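Local coordinates for proline iminopeptidase-related protein (Thermus thermophilus, PDB 2YYS) that is of unknown function but has the alpha/beta-hydrolase fold of the peptidase S33 family, to which peptidase activity is generally assigned, at residues Leu113-Pro117 with Arg218-Tyr222; Leu221-Val225 with Ala268-Ala272. One frame throughout, in Å; residues are numbered along the deposited sequence.

Interaction 1: residues Leu113-Pro117 with Arg218-Tyr222; sequences LRRFP and RRPLY
In this alpha/beta-hydrolase fold, Leu113-Pro117 comprises the last residues of helix 105-115 and the loop that leaves it, and Arg218-Tyr222 leads into strand 221-226; one long arginine spans the gap between them. Residues 113-115 keep helical phi/psi, and Phe116 breaks away at -134/107. Arg219 (-63/153) and Pro220 (-61/126) are extended and pass into the strand at Leu221. The closest CA atoms, those of Leu113 and Arg219, are 8.8 Å apart, a distance that suits arginine. With chi1 to chi3 in m, t, m and chi4 at -170°, its side chain delivers the guanidinium to the helix end. Leu113 O would look to the NH four residues on, but Pro117 has no amide hydrogen to give. Arg219 supplies donors instead: NH1 bonds Leu113 O at 2.8 Å with an N-H...O angle of 145°, and NH2 adds a weak bond to the same Leu113 O at 3.1 Å. NH2 also bonds Phe116 O weakly at 3.3 Å, near the guanidinium plane, and Ala119 O beyond the segment. NE is taken by a salt bridge to Glu217, which balances the charge. The CA-to-CB bonds of Arg114 and Arg115 lead away from Arg218-Tyr222: Arg114 pairs with Glu111 and Arg115 with Glu83, while Phe116 packs on Val82 and Leu86 of helix 78-91. Leu113, rotamer mt, serves both halves of the contact. Its CD2 covers one face of the guanidinium, 3.8 Å from Arg219 CZ, leaving the edges for hydrogen bonding, and in the buried layer beneath the helix its CD1 meets Leu221 CD1 at 3.6 Å.

Interaction 2: residues Leu221-Val225 with Ala268-Ala272; sequences LYVLV and AFKEA
Strand 221-225 and helix 268-272 pack as neighbouring layers of the alpha/beta/alpha sandwich, running antiparallel at 172° with their axes 9.4 Å apart. The CA atoms pair as Tyr222 with Ala272 (6.0 Å) and Leu224 with Ala268 (7.3 Å). In the extended strand Tyr222 and Leu224 direct CB toward the helix, whereas Leu221 and Val223 direct theirs away from it. The aromatic contact is a CH-pi interaction: Ala272 CA lies over the face of the Tyr222 ring (chi1 -117°, between wells, and chi2 71°), 3.9 Å from its centroid and 15° off the normal. Alanine lets the helix backbone come this close, and Tyr222 CD2 is 3.5 Å from Ala272 CB. The aliphatic contacts centre on Leu224 (chi1 -88°, chi2 60°). Its CD1 is 4.0 Å from Ala272 CB, and its CD2 lies 4.1 Å from Ala268 CB, 3.8 Å from Phe269 CA and 4.0 Å from Phe269 CD1, at the edge of that ring. At the more polar margin, Tyr222 OH is 3.5 Å from Glu271 CG, the methylene stem of a carboxylate that forms a salt bridge with Arg248. No hydrogen bond joins strand and helix, so this buried contact rests on shape and apolar packing.

In the fold
Both interactions use strand 221-226, which lies between strands 119-125 and 247-250, and their centres are 15 Å apart. Leu221 and Tyr222 belong to both segments yet serve opposite faces of the sheet: Leu221 faces helix 105-115 in interaction 1, Tyr222 helix 262-274 in interaction 2. Together the contacts sandwich the strand between two helical layers, with polar anchoring at its entrance and apolar packing farther along. In alpha/beta hydrolases the nucleophile elbow precedes the helix corresponding to 105-115, and the acid typically follows the strand corresponding to 221-226. Interaction 1 therefore joins the ends of these elements remote from the place where catalytic members of the family carry their active site.

Interaction 1: residues Leu113-Pro117 with Arg218-Tyr222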
loop_
_atom_site.group_PDB
_atom_site.type_symbol
_atom_site.label_atom_id
_atom_site.label_comp_id
_atom_site.label_asym_id
_atom_site.label_seq_id
_atom_site.Cartn_x
_atom_site.Cartn_y
_atom_site.Cartn_z
ATOM N N LEU A 113 -4.992 -1.019 -12.325
ATOM C CA LEU A 113 -6.379 -0.922 -12.794
ATOM C C LEU A 113 -6.502 -0.150 -14.107
ATOM O O LEU A 113 -7.204 -0.569 -15.016
ATOM C CB LEU A 113 -7.263 -0.260 -11.745
ATOM C CG LEU A 113 -7.649 -1.106 -10.538
ATOM C CD1 LEU A 113 -8.149 -0.192 -9.430
ATOM C CD2 LEU A 113 -8.693 -2.123 -10.900
ATOM N N ARG A 114 -5.807 0.972 -14.211
ATOM C CA ARG A 114 -5.943 1.831 -15.376
ATOM C C ARG A 114 -5.452 1.122 -16.635
ATOM O O ARG A 114 -6.095 1.191 -17.684
ATOM C CB ARG A 114 -5.170 3.125 -15.166
ATOM C CG ARG A 114 -5.426 4.178 -16.239
ATOM C CD ARG A 114 -4.614 5.443 -16.069
ATOM N NE ARG A 114 -3.173 5.208 -16.153
ATOM C CZ ARG A 114 -2.471 5.013 -17.276
ATOM N NH1 ARG A 114 -3.054 5.016 -18.470
ATOM N NH2 ARG A 114 -1.167 4.819 -17.207
ATOM N N ARG A 115 -4.332 0.418 -16.516
ATOM C CA ARG A 115 -3.689 -0.198 -17.670
ATOM C C ARG A 115 -4.189 -1.603 -17.967
ATOM O O ARG A 115 -4.015 -2.087 -19.074
ATOM C CB ARG A 115 -2.168 -0.229 -17.478
ATOM C CG ARG A 115 -1.572 1.156 -17.372
ATOM C CD ARG A 115 -0.105 1.193 -17.058
ATOM N NE ARG A 115 0.647 0.372 -17.991
ATOM C CZ ARG A 115 1.915 0.026 -17.844
ATOM N NH1 ARG A 115 2.615 0.424 -16.788
ATOM N NH2 ARG A 115 2.493 -0.726 -18.769
ATOM N N PHE A 116 -4.812 -2.269 -17.002
ATOM C CA PHE A 116 -5.028 -3.715 -17.128
ATOM C C PHE A 116 -6.458 -4.130 -16.752
ATOM O O PHE A 116 -6.828 -4.120 -15.584
ATOM C CB PHE A 116 -3.962 -4.483 -16.337
ATOM C CG PHE A 116 -2.582 -4.336 -16.916
ATOM C CD1 PHE A 116 -2.275 -4.904 -18.153
ATOM C CD2 PHE A 116 -1.603 -3.590 -16.264
ATOM C CE1 PHE A 116 -0.997 -4.751 -18.724
ATOM C CE2 PHE A 116 -0.322 -3.431 -16.824
ATOM C CZ PHE A 116 -0.025 -4.010 -18.055
ATOM N N PRO A 117 -7.260 -4.484 -17.760
ATOM C CA PRO A 117 -8.647 -4.901 -17.518
ATOM C C PRO A 117 -8.749 -6.243 -16.771
ATOM O O PRO A 117 -9.807 -6.570 -16.238
ATOM C CB PRO A 117 -9.258 -4.951 -18.934
ATOM C CG PRO A 117 -8.121 -5.167 -19.841
ATOM C CD PRO A 117 -6.924 -4.501 -19.195
ATOM N N ARG A 218 -15.415 2.518 -12.867
ATOM C CA ARG A 218 -16.554 1.627 -13.036
ATOM C C ARG A 218 -16.450 0.387 -12.150
ATOM O O ARG A 218 -17.414 -0.009 -11.517
ATOM C CB ARG A 218 -16.598 1.189 -14.500
ATOM C CG ARG A 218 -17.688 0.203 -14.830
ATOM C CD ARG A 218 -18.190 0.341 -16.252
ATOM N NE ARG A 218 -19.053 -0.766 -16.672
ATOM C CZ ARG A 218 -20.291 -1.021 -16.216
ATOM N NH1 ARG A 218 -20.871 -0.263 -15.283
ATOM N NH2 ARG A 218 -20.962 -2.057 -16.716
ATOM N N ARG A 219 -15.278 -0.240 -12.134
ATOM C CA ARG A 219 -15.040 -1.406 -11.290
ATOM C C ARG A 219 -15.154 -1.042 -9.811
ATOM O O ARG A 219 -14.924 0.094 -9.427
ATOM C CB ARG A 219 -13.658 -2.011 -11.566
ATOM C CG ARG A 219 -13.558 -2.799 -12.878
ATOM C CD ARG A 219 -12.127 -3.004 -13.347
ATOM N NE ARG A 219 -11.521 -1.723 -13.688
ATOM C CZ ARG A 219 -10.359 -1.550 -14.293
ATOM N NH1 ARG A 219 -9.956 -0.316 -14.552
ATOM N NH2 ARG A 219 -9.590 -2.582 -14.638
ATOM N N PRO A 220 -15.516 -2.017 -8.991
ATOM C CA PRO A 220 -15.619 -1.821 -7.540
ATOM C C PRO A 220 -14.296 -1.421 -6.882
ATOM O O PRO A 220 -13.289 -2.102 -7.030
ATOM C CB PRO A 220 -16.085 -3.184 -7.020
ATOM C CG PRO A 220 -16.052 -4.114 -8.153
ATOM C CD PRO A 220 -15.896 -3.376 -9.405
ATOM N N LEU A 221 -14.346 -0.319 -6.145
ATOM C CA LEU A 221 -13.195 0.291 -5.505
ATOM C C LEU A 221 -13.664 0.809 -4.141
ATOM O O LEU A 221 -14.729 1.422 -4.045
ATOM C CB LEU A 221 -12.701 1.437 -6.392
ATOM C CG LEU A 221 -11.236 1.865 -6.455
ATOM C CD1 LEU A 221 -10.322 0.719 -6.683
ATOM C CD2 LEU A 221 -11.053 2.859 -7.591
ATOM N N TYR A 222 -12.881 0.563 -3.098
ATOM C CA TYR A 222 -13.221 0.990 -1.744
ATOM C C TYR A 222 -11.997 1.630 -1.106
ATOM O O TYR A 222 -10.874 1.177 -1.318
ATOM C CB TYR A 222 -13.632 -0.217 -0.891
ATOM C CG TYR A 222 -15.057 -0.212 -0.387
ATOM C CD1 TYR A 222 -16.113 -0.426 -1.267
ATOM C CD2 TYR A 222 -15.349 -0.016 0.976
ATOM C CE1 TYR A 222 -17.435 -0.440 -0.820
ATOM C CE2 TYR A 222 -16.678 -0.022 1.445
ATOM C CZ TYR A 222 -17.721 -0.236 0.534
ATOM O OH TYR A 222 -19.048 -0.258 0.948
#

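Interaction 2: residues Leu221-Val225 with Ala268-Ala272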
loop_
_atom_site.group_PDB
_atom_site.type_symbol
_atom_site.label_atom_id
_atom_site.label_comp_id
_atom_site.label_asym_id
_atom_site.label_seq_id
_atom_site.Cartn_x
_atom_site.Cartn_y
_atom_site.Cartn_z
ATOM N N LEU A 221 -14.346 -0.319 -6.145
ATOM C CA LEU A 221 -13.195 0.291 -5.505
ATOM C C LEU A 221 -13.664 0.809 -4.141
ATOM O O LEU A 221 -14.729 1.422 -4.045
ATOM C CB LEU A 221 -12.701 1.437 -6.392
ATOM C CG LEU A 221 -11.236 1.865 -6.455
ATOM C CD1 LEU A 221 -10.322 0.719 -6.683
ATOM C CD2 LEU A 221 -11.053 2.859 -7.591
ATOM N N TYR A 222 -12.881 0.563 -3.098
ATOM C CA TYR A 222 -13.221 0.990 -1.744
ATOM C C TYR A 222 -11.997 1.630 -1.106
ATOM O O TYR A 222 -10.874 1.177 -1.318
ATOM C CB TYR A 222 -13.632 -0.217 -0.891
ATOM C CG TYR A 222 -15.057 -0.212 -0.387
ATOM C CD1 TYR A 222 -16.113 -0.426 -1.267
ATOM C CD2 TYR A 222 -15.349 -0.016 0.976
ATOM C CE1 TYR A 222 -17.435 -0.440 -0.820
ATOM C CE2 TYR A 222 -16.678 -0.022 1.445
ATOM C CZ TYR A 222 -17.721 -0.236 0.534
ATOM O OH TYR A 222 -19.048 -0.258 0.948
ATOM N N VAL A 223 -12.227 2.661 -0.310
ATOM C CA VAL A 223 -11.181 3.312 0.444
ATOM C C VAL A 223 -11.481 3.132 1.930
ATOM O O VAL A 223 -12.572 3.450 2.392
ATOM C CB VAL A 223 -11.079 4.812 0.112
ATOM C CG1 VAL A 223 -10.037 5.478 0.985
ATOM C CG2 VAL A 223 -10.751 5.020 -1.374
ATOM N N LEU A 224 -10.502 2.596 2.648
ATOM C CA LEU A 224 -10.541 2.447 4.101
ATOM C C LEU A 224 -9.348 3.176 4.662
ATOM O O LEU A 224 -8.224 2.958 4.214
ATOM C CB LEU A 224 -10.412 0.980 4.513
ATOM C CG LEU A 224 -11.646 0.101 4.638
ATOM C CD1 LEU A 224 -12.378 0.006 3.338
ATOM C CD2 LEU A 224 -11.231 -1.293 5.112
ATOM N N VAL A 225 -9.576 4.021 5.655
ATOM C CA VAL A 225 -8.508 4.841 6.201
ATOM C C VAL A 225 -8.769 5.187 7.664
ATOM O O VAL A 225 -9.909 5.255 8.106
ATOM C CB VAL A 225 -8.340 6.121 5.340
ATOM C CG1 VAL A 225 -9.571 7.017 5.449
ATOM C CG2 VAL A 225 -7.073 6.883 5.705
ATOM N N ALA A 268 -15.506 -2.918 8.460
ATOM C CA ALA A 268 -15.324 -2.152 7.227
ATOM C C ALA A 268 -14.674 -2.996 6.136
ATOM O O ALA A 268 -15.043 -2.898 4.976
ATOM C CB ALA A 268 -14.506 -0.902 7.485
ATOM N N PHE A 269 -13.719 -3.837 6.509
ATOM C CA PHE A 269 -12.982 -4.626 5.524
ATOM C C PHE A 269 -13.883 -5.701 4.922
ATOM O O PHE A 269 -13.870 -5.907 3.705
ATOM C CB PHE A 269 -11.725 -5.236 6.148
ATOM C CG PHE A 269 -10.745 -5.790 5.152
ATOM C CD1 PHE A 269 -10.304 -5.028 4.081
ATOM C CD2 PHE A 269 -10.250 -7.078 5.295
ATOM C CE1 PHE A 269 -9.397 -5.537 3.173
ATOM C CE2 PHE A 269 -9.340 -7.594 4.381
ATOM C CZ PHE A 269 -8.910 -6.818 3.325
ATOM N N LYS A 270 -14.687 -6.352 5.768
ATOM C CA LYS A 270 -15.640 -7.360 5.305
ATOM C C LYS A 270 -16.673 -6.755 4.366
ATOM O O LYS A 270 -17.060 -7.378 3.389
ATOM C CB LYS A 270 -16.344 -8.044 6.481
ATOM C CG LYS A 270 -15.493 -9.112 7.183
ATOM C CD LYS A 270 -16.257 -9.761 8.343
ATOM C CE LYS A 270 -16.037 -11.265 8.411
ATOM N NZ LYS A 270 -16.650 -11.844 9.651
ATOM N N GLU A 271 -17.117 -5.543 4.660
ATOM C CA GLU A 271 -18.024 -4.833 3.772
ATOM C C GLU A 271 -17.331 -4.566 2.421
ATOM O O GLU A 271 -17.912 -4.805 1.370
ATOM C CB GLU A 271 -18.493 -3.527 4.440
ATOM C CG GLU A 271 -19.284 -2.587 3.543
ATOM C CD GLU A 271 -19.716 -1.303 4.244
ATOM O OE1 GLU A 271 -18.899 -0.691 4.979
ATOM O OE2 GLU A 271 -20.883 -0.893 4.051
ATOM N N ALA A 272 -16.087 -4.087 2.461
ATOM C CA ALA A 272 -15.316 -3.804 1.242
ATOM C C ALA A 272 -15.129 -5.062 0.375
ATOM O O ALA A 272 -15.292 -5.011 -0.839
ATOM C CB ALA A 272 -13.956 -3.201 1.595
#